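Local structure of AdeR (Acinetobacter baumannii, 5X5L) at residues C[30-33]-C[34-38]; C[52-55]-C[56-60]; C[79-83]-C[84-88]. The protein is a two-component response regulator whose C-terminal DNA-binding domain, the part described here, binds an intercistronic DNA region and probably regulates transcription. All coordinates share one frame; numbering follows the deposited sequence.

Contact 1: residues C[30-33]-C[34-38]; sequences LTLT and EYKII. With nucleotides of chain J.
The hydroxyl of Thr-31 works on two sides: OG1 accepts the backbone N-H of Glu-34 at 3.0 Å and donates to OP2 of nucleotide DT15 of chain J. Glu-34 returns the favour, its OE1 taking the N-H of Thr-31 at 3.0 Å, and the reciprocal pair is a capping box at the start of helix 32-41, the first helix of this winged helix-turn-helix domain. A chi1 of 76° sets OG1 of Thr-31 between its own N and carbonyl carbon, turned toward the N-H of Glu-34. The Glu-34 chain, extended beyond CG, crosses the threonine at an angle, its CD and OE1 beside Thr-31 CG2, and Thr-31 N meets the carboxylate from above the plane, 50° out of it. That same OE1 is also in a salt bridge with Lys-79. Thr-31 O accepts the first regular helix bond, from Tyr-35 N, at 2.8 Å.

DNA closes the helix start from outside. Thr-33 N points at OP1 of DT15 of chain J across 2.8 Å in a nearly straight bond (162°). The phosphate thus sits at the N-terminal end of the helix, where the helix dipole probably adds to its attraction. The hydroxyl of Thr-33 lies by the same group, within reach of both OP1 and O5'. The apolar flank faces inward: Leu-30 packs on Val-17 and Leu-76, and its side chain crosses that of Ile-38 at about a right angle, Leu-30 CD2 lying 3.8 Å from Ile-38 CG2.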
ATOM      1  N   LEU C  30      -6.469   3.778  16.095  1.00 50.94           N
ATOM      2  CA  LEU C  30      -7.738   3.096  16.218  1.00 49.25           C
ATOM      3  C   LEU C  30      -7.617   1.608  15.918  1.00 49.36           C
ATOM      4  O   LEU C  30      -6.832   1.212  15.101  1.00 50.22           O
ATOM      5  CB  LEU C  30      -8.759   3.732  15.268  1.00 47.76           C
ATOM      6  CG  LEU C  30      -9.411   4.997  15.877  1.00 47.52           C
ATOM      7  CD1 LEU C  30      -8.453   6.102  16.098  1.00 49.03           C
ATOM      8  CD2 LEU C  30     -10.612   5.452  15.057  1.00 46.29           C
ATOM      9  N   THR C  31      -8.501   0.862  16.550  1.00 48.61           N
ATOM     10  CA  THR C  31      -8.690  -0.544  16.266  1.00 48.69           C
ATOM     11  C   THR C  31      -9.557  -0.613  14.994  1.00 47.41           C
ATOM     12  O   THR C  31     -10.112   0.401  14.573  1.00 46.43           O
ATOM     13  CB  THR C  31      -9.420  -1.257  17.431  1.00 48.59           C
ATOM     14  OG1 THR C  31     -10.801  -0.927  17.396  1.00 46.95           O
ATOM     15  CG2 THR C  31      -8.810  -0.968  18.807  1.00 49.92           C
ATOM     16  N   LEU C  32      -9.671  -1.794  14.389  1.00 47.76           N
ATOM     17  CA  LEU C  32     -10.513  -1.974  13.201  1.00 47.00           C
ATOM     18  C   LEU C  32     -11.978  -1.661  13.487  1.00 45.55           C
ATOM     19  O   LEU C  32     -12.604  -0.931  12.723  1.00 44.84           O
ATOM     20  CB  LEU C  32     -10.390  -3.391  12.638  1.00 48.11           C
ATOM     21  CG  LEU C  32     -11.141  -3.663  11.326  1.00 47.93           C
ATOM     22  CD1 LEU C  32     -10.590  -2.816  10.188  1.00 48.17           C
ATOM     23  CD2 LEU C  32     -11.041  -5.130  10.948  1.00 49.44           C
ATOM     24  N   THR C  33     -12.521  -2.218  14.572  1.00 45.43           N
ATOM     25  CA  THR C  33     -13.885  -1.896  15.003  1.00 44.38           C
ATOM     26  C   THR C  33     -14.072  -0.392  15.180  1.00 43.68           C
ATOM     27  O   THR C  33     -15.006   0.187  14.643  1.00 43.05           O
ATOM     28  CB  THR C  33     -14.252  -2.610  16.320  1.00 44.71           C
ATOM     29  OG1 THR C  33     -14.092  -4.013  16.120  1.00 45.69           O
ATOM     30  CG2 THR C  33     -15.695  -2.309  16.708  1.00 43.91           C
ATOM     31  N   GLU C  34     -13.158   0.221  15.928  1.00 44.19           N
ATOM     32  CA  GLU C  34     -13.160   1.672  16.177  1.00 44.04           C
ATOM     33  C   GLU C  34     -13.101   2.493  14.878  1.00 43.83           C
ATOM     34  O   GLU C  34     -13.793   3.499  14.749  1.00 43.51           O
ATOM     35  CB  GLU C  34     -12.013   2.057  17.113  1.00 45.15           C
ATOM     36  CG  GLU C  34     -12.203   1.588  18.555  1.00 45.69           C
ATOM     37  CD  GLU C  34     -10.927   1.608  19.407  1.00 47.34           C
ATOM     38  OE1 GLU C  34      -9.870   2.097  18.945  1.00 48.12           O
ATOM     39  OE2 GLU C  34     -10.983   1.125  20.560  1.00 48.15           O
ATOM     40  N   TYR C  35     -12.283   2.062  13.923  1.00 44.30           N
ATOM     41  CA  TYR C  35     -12.211   2.717  12.609  1.00 44.38           C
ATOM     42  C   TYR C  35     -13.556   2.649  11.881  1.00 43.71           C
ATOM     43  O   TYR C  35     -13.998   3.630  11.295  1.00 43.74           O
ATOM     44  CB  TYR C  35     -11.125   2.075  11.728  1.00 45.32           C
ATOM     45  CG  TYR C  35     -11.065   2.662  10.339  1.00 45.69           C
ATOM     46  CD1 TYR C  35     -10.281   3.789  10.085  1.00 46.43           C
ATOM     47  CD2 TYR C  35     -11.788   2.112   9.287  1.00 45.65           C
ATOM     48  CE1 TYR C  35     -10.208   4.345   8.809  1.00 47.07           C
ATOM     49  CE2 TYR C  35     -11.726   2.665   8.015  1.00 46.33           C
ATOM     50  CZ  TYR C  35     -10.931   3.780   7.783  1.00 47.00           C
ATOM     51  OH  TYR C  35     -10.870   4.324   6.516  1.00 47.94           O
ATOM     52  N   LYS C  36     -14.183   1.479  11.903  1.00 43.48           N
ATOM     53  CA  LYS C  36     -15.474   1.277  11.237  1.00 43.22           C
ATOM     54  C   LYS C  36     -16.565   2.169  11.835  1.00 42.76           C
ATOM     55  O   LYS C  36     -17.340   2.762  11.101  1.00 42.96           O
ATOM     56  CB  LYS C  36     -15.912  -0.192  11.294  1.00 43.42           C
ATOM     57  CG  LYS C  36     -15.110  -1.111  10.392  1.00 44.36           C
ATOM     58  CD  LYS C  36     -15.754  -2.482  10.239  1.00 44.95           C
ATOM     59  CE  LYS C  36     -14.699  -3.393   9.599  1.00 46.26           C
ATOM     60  NZ  LYS C  36     -15.194  -4.745   9.235  1.00 47.39           N
ATOM     61  N   ILE C  37     -16.595   2.273  13.157  1.00 42.46           N
ATOM     62  CA  ILE C  37     -17.561   3.119  13.862  1.00 42.34           C
ATOM     63  C   ILE C  37     -17.448   4.570  13.393  1.00 42.74           C
ATOM     64  O   ILE C  37     -18.424   5.129  12.885  1.00 43.04           O
ATOM     65  CB  ILE C  37     -17.405   3.003  15.402  1.00 42.34           C
ATOM     66  CG1 ILE C  37     -17.907   1.625  15.861  1.00 42.23           C
ATOM     67  CG2 ILE C  37     -18.180   4.097  16.127  1.00 42.64           C
ATOM     68  CD1 ILE C  37     -17.639   1.310  17.316  1.00 42.55           C
ATOM     69  N   ILE C  38     -16.264   5.160  13.543  1.00 43.07           N
ATOM     70  CA  ILE C  38     -16.048   6.564  13.165  1.00 43.80           C
ATOM     71  C   ILE C  38     -16.268   6.827  11.669  1.00 44.16           C
ATOM     72  O   ILE C  38     -16.793   7.883  11.296  1.00 44.89           O
ATOM     73  CB  ILE C  38     -14.660   7.086  13.630  1.00 44.44           C
ATOM     74  CG1 ILE C  38     -14.536   8.609  13.471  1.00 45.53           C
ATOM     75  CG2 ILE C  38     -13.521   6.420  12.878  1.00 44.56           C
ATOM     76  CD1 ILE C  38     -15.515   9.393  14.321  1.00 45.97           C
TER
ATOM     77  P    DT J  15     -11.368  -4.594  17.707  1.00 58.20           P
ATOM     78  OP1  DT J  15     -11.505  -4.082  16.324  1.00 58.01           O
ATOM     79  OP2  DT J  15     -11.281  -3.635  18.836  1.00 58.41           O
ATOM     80  O5'  DT J  15     -12.559  -5.620  17.959  1.00 58.47           O
ATOM     81  C5'  DT J  15     -12.510  -6.955  17.429  1.00 58.56           C
ATOM     82  C4'  DT J  15     -13.034  -7.914  18.469  1.00 59.20           C
ATOM     83  O4'  DT J  15     -12.104  -8.009  19.570  1.00 59.39           O
ATOM     84  C3'  DT J  15     -14.365  -7.472  19.078  1.00 59.65           C
ATOM     85  O3'  DT J  15     -15.370  -8.444  18.805  1.00 60.32           O
ATOM     86  C2'  DT J  15     -14.083  -7.354  20.564  1.00 59.99           C
ATOM     87  C1'  DT J  15     -12.851  -8.210  20.752  1.00 60.04           C
ATOM     88  N1   DT J  15     -11.981  -7.867  21.903  1.00 60.25           N
ATOM     89  C2   DT J  15     -11.751  -8.817  22.875  1.00 61.11           C
ATOM     90  O2   DT J  15     -12.261  -9.925  22.859  1.00 61.76           O
ATOM     91  N3   DT J  15     -10.902  -8.416  23.879  1.00 61.43           N
ATOM     92  C4   DT J  15     -10.276  -7.189  24.002  1.00 61.00           C
ATOM     93  O4   DT J  15      -9.539  -6.973  24.960  1.00 61.54           O
ATOM     94  C5   DT J  15     -10.555  -6.244  22.942  1.00 60.13           C
ATOM     95  C7   DT J  15      -9.928  -4.886  22.994  1.00 59.90           C
ATOM     96  C6   DT J  15     -11.380  -6.627  21.958  1.00 59.80           C
TER

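Contact 2: residues C[52-55]-C[56-60]; sequences GELM and NHCMN. With nucleotides of chain J.
Met-55 lays its CG against the terminal methyl of Met-59 one turn on, CG to CE 3.7 Å, the two side chains crossing at a slant. With chi1 at -158° the Met-55 side chain leaves the helix roughly opposite its own N, whereas Met-59 keeps CG beside its N and bends at chi3, which brings CE back to the CG of Met-55. That methyl also lies by OP2 of nucleotide DC16 of chain J, a plain packing contact with the backbone phosphate.

The imidazole of His-57 sits one turn past Glu-53, whose carbonyl oxygen lies at the ring's edge, in its plane, by CD2. That oxygen also accepts His-57 N at 3.1 Å. Glu-53 OE1 is held within its own chain, by Lys-47 and the N-H of Thr-50, while Glu-53 OE2 and His-57 NE2 bond to N and O of Ser-62 of the third subunit, another copy of the protein. Leu-54 packs on Met-41 of helix 32-41 and Val-69 of helix 66-81, and Cys-58 faces helix 32-41. Helix 51-58, running out here beside the DNA backbone, is the first helix of the helix-turn-helix unit, with helix 66-81 following as its second.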
ATOM      1  N   GLY C  52     -27.955  -1.735  17.318  1.00 47.38           N
ATOM      2  CA  GLY C  52     -28.121  -2.752  16.282  1.00 47.93           C
ATOM      3  C   GLY C  52     -27.465  -2.391  14.960  1.00 47.37           C
ATOM      4  O   GLY C  52     -26.871  -3.259  14.304  1.00 47.35           O
ATOM      5  N   GLU C  53     -27.568  -1.121  14.564  1.00 47.21           N
ATOM      6  CA  GLU C  53     -26.926  -0.637  13.337  1.00 46.87           C
ATOM      7  C   GLU C  53     -25.414  -0.630  13.449  1.00 45.46           C
ATOM      8  O   GLU C  53     -24.724  -1.062  12.531  1.00 45.38           O
ATOM      9  CB  GLU C  53     -27.393   0.768  12.974  1.00 47.38           C
ATOM     10  CG  GLU C  53     -28.840   0.859  12.541  1.00 49.26           C
ATOM     11  CD  GLU C  53     -29.241   2.274  12.206  1.00 50.10           C
ATOM     12  OE1 GLU C  53     -29.181   3.153  13.087  1.00 49.83           O
ATOM     13  OE2 GLU C  53     -29.590   2.524  11.041  1.00 51.33           O
ATOM     14  N   LEU C  54     -24.900  -0.132  14.570  1.00 44.67           N
ATOM     15  CA  LEU C  54     -23.456  -0.116  14.819  1.00 43.68           C
ATOM     16  C   LEU C  54     -22.877  -1.535  14.882  1.00 43.72           C
ATOM     17  O   LEU C  54     -21.787  -1.773  14.363  1.00 43.43           O
ATOM     18  CB  LEU C  54     -23.133   0.650  16.101  1.00 43.37           C
ATOM     19  CG  LEU C  54     -23.450   2.152  16.064  1.00 43.60           C
ATOM     20  CD1 LEU C  54     -23.399   2.747  17.471  1.00 43.83           C
ATOM     21  CD2 LEU C  54     -22.503   2.891  15.131  1.00 43.25           C
ATOM     22  N   MET C  55     -23.619  -2.461  15.482  1.00 44.36           N
ATOM     23  CA  MET C  55     -23.189  -3.851  15.606  1.00 44.85           C
ATOM     24  C   MET C  55     -23.056  -4.535  14.242  1.00 45.47           C
ATOM     25  O   MET C  55     -22.019  -5.113  13.930  1.00 45.56           O
ATOM     26  CB  MET C  55     -24.171  -4.650  16.484  1.00 45.79           C
ATOM     27  CG  MET C  55     -23.552  -5.898  17.082  1.00 46.42           C
ATOM     28  SD  MET C  55     -24.499  -6.653  18.372  1.00 47.64           S
ATOM     29  CE  MET C  55     -25.862  -7.253  17.416  1.00 48.94           C
ATOM     30  N   ASN C  56     -24.108  -4.444  13.435  1.00 46.22           N
ATOM     31  CA  ASN C  56     -24.131  -5.062  12.104  1.00 47.28           C
ATOM     32  C   ASN C  56     -23.103  -4.479  11.141  1.00 46.77           C
ATOM     33  O   ASN C  56     -22.595  -5.186  10.279  1.00 47.62           O
ATOM     34  CB  ASN C  56     -25.530  -4.941  11.474  1.00 48.55           C
ATOM     35  CG  ASN C  56     -26.566  -5.805  12.159  1.00 49.72           C
ATOM     36  OD1 ASN C  56     -26.342  -6.341  13.245  1.00 49.42           O
ATOM     37  ND2 ASN C  56     -27.713  -5.953  11.517  1.00 51.36           N
ATOM     38  N   HIS C  57     -22.815  -3.189  11.287  1.00 45.69           N
ATOM     39  CA  HIS C  57     -21.937  -2.458  10.363  1.00 45.42           C
ATOM     40  C   HIS C  57     -20.478  -2.402  10.807  1.00 44.60           C
ATOM     41  O   HIS C  57     -19.586  -2.358   9.960  1.00 44.88           O
ATOM     42  CB  HIS C  57     -22.475  -1.043  10.183  1.00 45.22           C
ATOM     43  CG  HIS C  57     -23.634  -0.957   9.234  1.00 46.56           C
ATOM     44  ND1 HIS C  57     -23.445  -0.723   7.901  1.00 47.49           N
ATOM     45  CD2 HIS C  57     -24.978  -1.084   9.409  1.00 47.51           C
ATOM     46  CE1 HIS C  57     -24.619  -0.687   7.287  1.00 48.99           C
ATOM     47  NE2 HIS C  57     -25.561  -0.913   8.183  1.00 49.05           N
ATOM     48  N   CYS C  58     -20.224  -2.410  12.116  1.00 43.92           N
ATOM     49  CA  CYS C  58     -18.877  -2.141  12.637  1.00 43.43           C
ATOM     50  C   CYS C  58     -18.209  -3.246  13.468  1.00 43.83           C
ATOM     51  O   CYS C  58     -17.041  -3.081  13.815  1.00 43.83           O
ATOM     52  CB  CYS C  58     -18.905  -0.849  13.458  1.00 42.71           C
ATOM     53  SG  CYS C  58     -19.736   0.508  12.635  1.00 42.69           S
ATOM     54  N   MET C  59     -18.902  -4.351  13.748  1.00 44.50           N
ATOM     55  CA  MET C  59     -18.350  -5.405  14.610  1.00 45.24           C
ATOM     56  C   MET C  59     -18.144  -6.778  13.987  1.00 46.67           C
ATOM     57  O   MET C  59     -17.068  -7.348  14.114  1.00 47.49           O
ATOM     58  CB  MET C  59     -19.175  -5.509  15.878  1.00 45.19           C
ATOM     59  CG  MET C  59     -19.023  -4.271  16.786  1.00 44.29           C
ATOM     60  SD  MET C  59     -20.179  -4.238  18.201  1.00 44.53           S
ATOM     61  CE  MET C  59     -20.214  -5.948  18.749  1.00 45.97           C
ATOM     62  N   ASN C  60     -19.145  -7.260  13.262  1.00 47.30           N
ATOM     63  CA  ASN C  60     -19.118  -8.580  12.579  1.00 49.11           C
ATOM     64  C   ASN C  60     -18.635  -9.846  13.343  1.00 50.58           C
ATOM     65  O   ASN C  60     -18.421  -9.812  14.556  1.00 50.25           O
ATOM     66  CB  ASN C  60     -18.381  -8.513  11.211  1.00 49.70           C
ATOM     67  CG  ASN C  60     -18.882  -7.374  10.337  1.00 48.79           C
ATOM     68  OD1 ASN C  60     -19.051  -6.242  10.809  1.00 47.30           O
ATOM     69  ND2 ASN C  60     -19.100  -7.657   9.046  1.00 50.04           N
TER
ATOM     70  P    DC J  16     -16.894  -8.050  18.931  1.00 61.03           P
ATOM     71  OP1  DC J  16     -17.654  -8.807  17.903  1.00 61.58           O
ATOM     72  OP2  DC J  16     -16.980  -6.573  18.981  1.00 60.61           O
ATOM     73  O5'  DC J  16     -17.281  -8.614  20.361  1.00 61.97           O
ATOM     74  C5'  DC J  16     -17.213 -10.019  20.631  1.00 62.76           C
ATOM     75  C4'  DC J  16     -17.094 -10.223  22.121  1.00 63.45           C
ATOM     76  O4'  DC J  16     -15.950  -9.498  22.604  1.00 62.61           O
ATOM     77  C3'  DC J  16     -18.284  -9.684  22.909  1.00 64.28           C
ATOM     78  O3'  DC J  16     -19.172 -10.757  23.225  1.00 65.87           O
ATOM     79  C2'  DC J  16     -17.658  -8.993  24.116  1.00 64.03           C
ATOM     80  C1'  DC J  16     -16.162  -9.207  23.969  1.00 63.23           C
ATOM     81  N1   DC J  16     -15.300  -8.064  24.322  1.00 62.38           N
ATOM     82  C2   DC J  16     -14.406  -8.196  25.388  1.00 62.73           C
ATOM     83  O2   DC J  16     -14.407  -9.249  26.042  1.00 63.76           O
ATOM     84  N3   DC J  16     -13.583  -7.167  25.693  1.00 62.15           N
ATOM     85  C4   DC J  16     -13.626  -6.042  24.974  1.00 61.31           C
ATOM     86  N4   DC J  16     -12.802  -5.050  25.315  1.00 61.01           N
ATOM     87  C5   DC J  16     -14.522  -5.884  23.878  1.00 60.95           C
ATOM     88  C6   DC J  16     -15.328  -6.912  23.586  1.00 61.49           C
TER

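Contact 3: residues C[79-83]-C[84-88]; sequences KLEEQ and GIFQM
Glu-81 and Phe-86 meet with the aliphatic part of the glutamate laid over one face of the ring. CB stands 4.0 Å from the ring centroid, 23° off the normal and displaced toward the rim, a CH-pi contact in which CE2 is the closest ring atom. The Glu-81 side chain, extended beyond CG, crosses that of Phe-86 at about a right angle and passes CD2 and CE2; the carboxylate plane lies 16° from that of the ring. Phe-86 has CG beside its own N (chi1 -76°), which swings the ring back over the helix end instead of onward along the chain; its CE1 also lies 3.6 Å from Glu-81 O. The ring touches a crystal neighbour, which may influence its position.

Next to this pair the helix ends in a Schellman motif. Gly-84, the C-prime residue, has positive phi, a backbone shape that suits glycine, and it turns the chain so that Ile-85 N reaches Leu-80 O at 3.1 Å and Gly-84 N reaches Glu-81 O at 2.9 Å. Leu-80 O is gripped twice, since Gln-83 N approaches it from the other face of the carbonyl plane. Ile-85 brings its CB up to the same oxygen, with CB 4.3 Å from Leu-80 CB. Leu-80 carries on inward, its CD1 touching Met-88 CB at 4.2 Å, while Gln-83 folds at chi2 and carries its amide away from residues 84-88.

The turn leads from helix 66-81 toward strand 90-92. Leu-80 and Met-88 pack on Ile-8 of strand 8-11, while Leu-80, Gln-83 and Ile-85 share Ile-19 of strand 16-19.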
ATOM      1  N   LYS C  79     -10.104   7.910  23.100  1.00 53.74           N
ATOM      2  CA  LYS C  79      -9.063   8.268  22.133  1.00 54.10           C
ATOM      3  C   LYS C  79      -9.303   9.642  21.492  1.00 54.32           C
ATOM      4  O   LYS C  79      -8.349  10.385  21.252  1.00 55.90           O
ATOM      5  CB  LYS C  79      -8.902   7.173  21.070  1.00 52.46           C
ATOM      6  CG  LYS C  79      -8.257   5.916  21.645  1.00 53.13           C
ATOM      7  CD  LYS C  79      -8.252   4.766  20.659  1.00 51.74           C
ATOM      8  CE  LYS C  79      -7.687   3.501  21.282  1.00 52.78           C
ATOM      9  NZ  LYS C  79      -7.706   2.341  20.354  1.00 51.82           N
ATOM     10  N   LEU C  80     -10.563   9.989  21.237  1.00 53.11           N
ATOM     11  CA  LEU C  80     -10.901  11.338  20.779  1.00 53.81           C
ATOM     12  C   LEU C  80     -10.630  12.402  21.843  1.00 56.41           C
ATOM     13  O   LEU C  80     -10.107  13.470  21.508  1.00 57.99           O
ATOM     14  CB  LEU C  80     -12.358  11.417  20.306  1.00 52.33           C
ATOM     15  CG  LEU C  80     -12.686  10.664  19.017  1.00 50.27           C
ATOM     16  CD1 LEU C  80     -14.170  10.506  18.808  1.00 49.14           C
ATOM     17  CD2 LEU C  80     -12.123  11.410  17.840  1.00 50.72           C
ATOM     18  N   GLU C  81     -10.959  12.118  23.108  1.00 57.17           N
ATOM     19  CA  GLU C  81     -10.771  13.109  24.187  1.00 60.03           C
ATOM     20  C   GLU C  81      -9.299  13.411  24.463  1.00 62.37           C
ATOM     21  O   GLU C  81      -8.966  14.563  24.759  1.00 64.89           O
ATOM     22  CB  GLU C  81     -11.467  12.702  25.501  1.00 60.65           C
ATOM     23  CG  GLU C  81     -12.975  12.510  25.459  1.00 59.10           C
ATOM     24  CD  GLU C  81     -13.533  11.832  26.712  1.00 59.64           C
ATOM     25  OE1 GLU C  81     -12.769  11.425  27.622  1.00 61.12           O
ATOM     26  OE2 GLU C  81     -14.768  11.735  26.809  1.00 58.88           O
ATOM     27  N   GLU C  82      -8.419  12.403  24.350  1.00 61.88           N
ATOM     28  CA  GLU C  82      -6.968  12.636  24.511  1.00 64.33           C
ATOM     29  C   GLU C  82      -6.332  13.494  23.400  1.00 64.84           C
ATOM     30  O   GLU C  82      -5.194  13.935  23.559  1.00 67.40           O
ATOM     31  CB  GLU C  82      -6.163  11.338  24.751  1.00 64.27           C
ATOM     32  CG  GLU C  82      -6.349  10.216  23.753  1.00 61.39           C
ATOM     33  CD  GLU C  82      -5.302   9.089  23.917  1.00 62.24           C
ATOM     34  OE1 GLU C  82      -4.504   9.062  24.898  1.00 64.97           O
ATOM     35  OE2 GLU C  82      -5.280   8.204  23.043  1.00 60.42           O
ATOM     36  N   GLN C  83      -7.074  13.750  22.319  1.00 62.79           N
ATOM     37  CA  GLN C  83      -6.700  14.762  21.313  1.00 63.59           C
ATOM     38  C   GLN C  83      -7.569  16.014  21.449  1.00 64.64           C
ATOM     39  O   GLN C  83      -7.790  16.729  20.465  1.00 64.56           O
ATOM     40  CB  GLN C  83      -6.792  14.185  19.894  1.00 61.14           C
ATOM     41  CG  GLN C  83      -6.092  12.847  19.708  1.00 60.11           C
ATOM     42  CD  GLN C  83      -4.664  12.817  20.219  1.00 62.72           C
ATOM     43  OE1 GLN C  83      -3.921  13.798  20.102  1.00 65.07           O
ATOM     44  NE2 GLN C  83      -4.274  11.683  20.798  1.00 62.61           N
ATOM     45  N   GLY C  84      -8.048  16.295  22.661  1.00 66.00           N
ATOM     46  CA  GLY C  84      -8.854  17.485  22.931  1.00 67.59           C
ATOM     47  C   GLY C  84     -10.197  17.577  22.227  1.00 65.56           C
ATOM     48  O   GLY C  84     -10.654  18.680  21.933  1.00 67.02           O
ATOM     49  N   ILE C  85     -10.832  16.436  21.960  1.00 62.57           N
ATOM     50  CA  ILE C  85     -12.164  16.409  21.340  1.00 60.85           C
ATOM     51  C   ILE C  85     -13.163  15.748  22.303  1.00 60.06           C
ATOM     52  O   ILE C  85     -13.214  14.514  22.427  1.00 58.11           O
ATOM     53  CB  ILE C  85     -12.160  15.726  19.955  1.00 58.36           C
ATOM     54  CG1 ILE C  85     -11.302  16.551  18.971  1.00 59.56           C
ATOM     55  CG2 ILE C  85     -13.595  15.587  19.447  1.00 56.89           C
ATOM     56  CD1 ILE C  85     -11.301  16.039  17.541  1.00 57.68           C
ATOM     57  N   PHE C  86     -13.947  16.604  22.954  1.00 61.92           N
ATOM     58  CA  PHE C  86     -14.887  16.200  23.997  1.00 61.99           C
ATOM     59  C   PHE C  86     -16.366  16.103  23.566  1.00 60.81           C
ATOM     60  O   PHE C  86     -17.028  15.129  23.960  1.00 59.39           O
ATOM     61  CB  PHE C  86     -14.683  17.114  25.188  1.00 65.41           C
ATOM     62  CG  PHE C  86     -13.446  16.755  25.969  1.00 66.52           C
ATOM     63  CD1 PHE C  86     -12.202  17.304  25.637  1.00 67.94           C
ATOM     64  CD2 PHE C  86     -13.507  15.806  27.008  1.00 66.33           C
ATOM     65  CE1 PHE C  86     -11.073  16.947  26.343  1.00 69.29           C
ATOM     66  CE2 PHE C  86     -12.370  15.458  27.709  1.00 67.71           C
ATOM     67  CZ  PHE C  86     -11.153  16.021  27.383  1.00 69.21           C
ATOM     68  N   GLN C  87     -16.776  17.002  22.730  1.00 61.49           N
ATOM     69  CA  GLN C  87     -18.198  17.073  22.341  1.00 61.12           C
ATOM     70  C   GLN C  87     -18.589  16.098  21.244  1.00 58.25           C
ATOM     71  O   GLN C  87     -19.647  16.364  20.585  1.00 58.35           O
ATOM     72  CB  GLN C  87     -18.561  18.523  22.004  1.00 63.80           C
ATOM     73  CG  GLN C  87     -18.440  19.498  23.195  1.00 67.20           C
ATOM     74  CD  GLN C  87     -18.684  20.946  22.785  1.00 70.21           C
ATOM     75  OE1 GLN C  87     -19.552  21.205  21.952  1.00 70.14           O
ATOM     76  NE2 GLN C  87     -17.921  21.897  23.361  1.00 73.20           N
ATOM     77  N   MET C  88     -17.877  14.994  21.005  1.00 56.06           N
ATOM     78  CA  MET C  88     -18.260  13.999  20.011  1.00 53.67           C
ATOM     79  C   MET C  88     -18.858  12.772  20.693  1.00 52.35           C
ATOM     80  O   MET C  88     -18.742  12.599  21.879  1.00 53.08           O
ATOM     81  CB  MET C  88     -17.036  13.581  19.183  1.00 52.50           C
ATOM     82  CG  MET C  88     -16.445  14.654  18.312  1.00 53.71           C
ATOM     83  SD  MET C  88     -17.262  15.075  16.776  1.00 53.59           S
ATOM     84  CE  MET C  88     -16.113  16.320  16.218  1.00 55.58           C
TER

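The three contacts follow one another along the chain and fall on the three helices of one winged helix-turn-helix domain: contact 1 starts helix 32-41, contact 2 finishes helix 51-58 and contact 3 finishes helix 66-81. Contacts 1 and 2 have centres 11 Å apart and touch, Ile-37 CG1 lying 3.6 Å from Cys-58 CB. Contact 1 is tied to contact 3, 15 Å away between centres, by the salt bridge from Glu-34 to Lys-79. Contacts 2 and 3 do not meet, their centres 23 Å apart on opposite sides of the chain's centre. Helix 66-81 thus packs against both other helices, whose ends at contacts 1 and 2 meet consecutive phosphates of chain J.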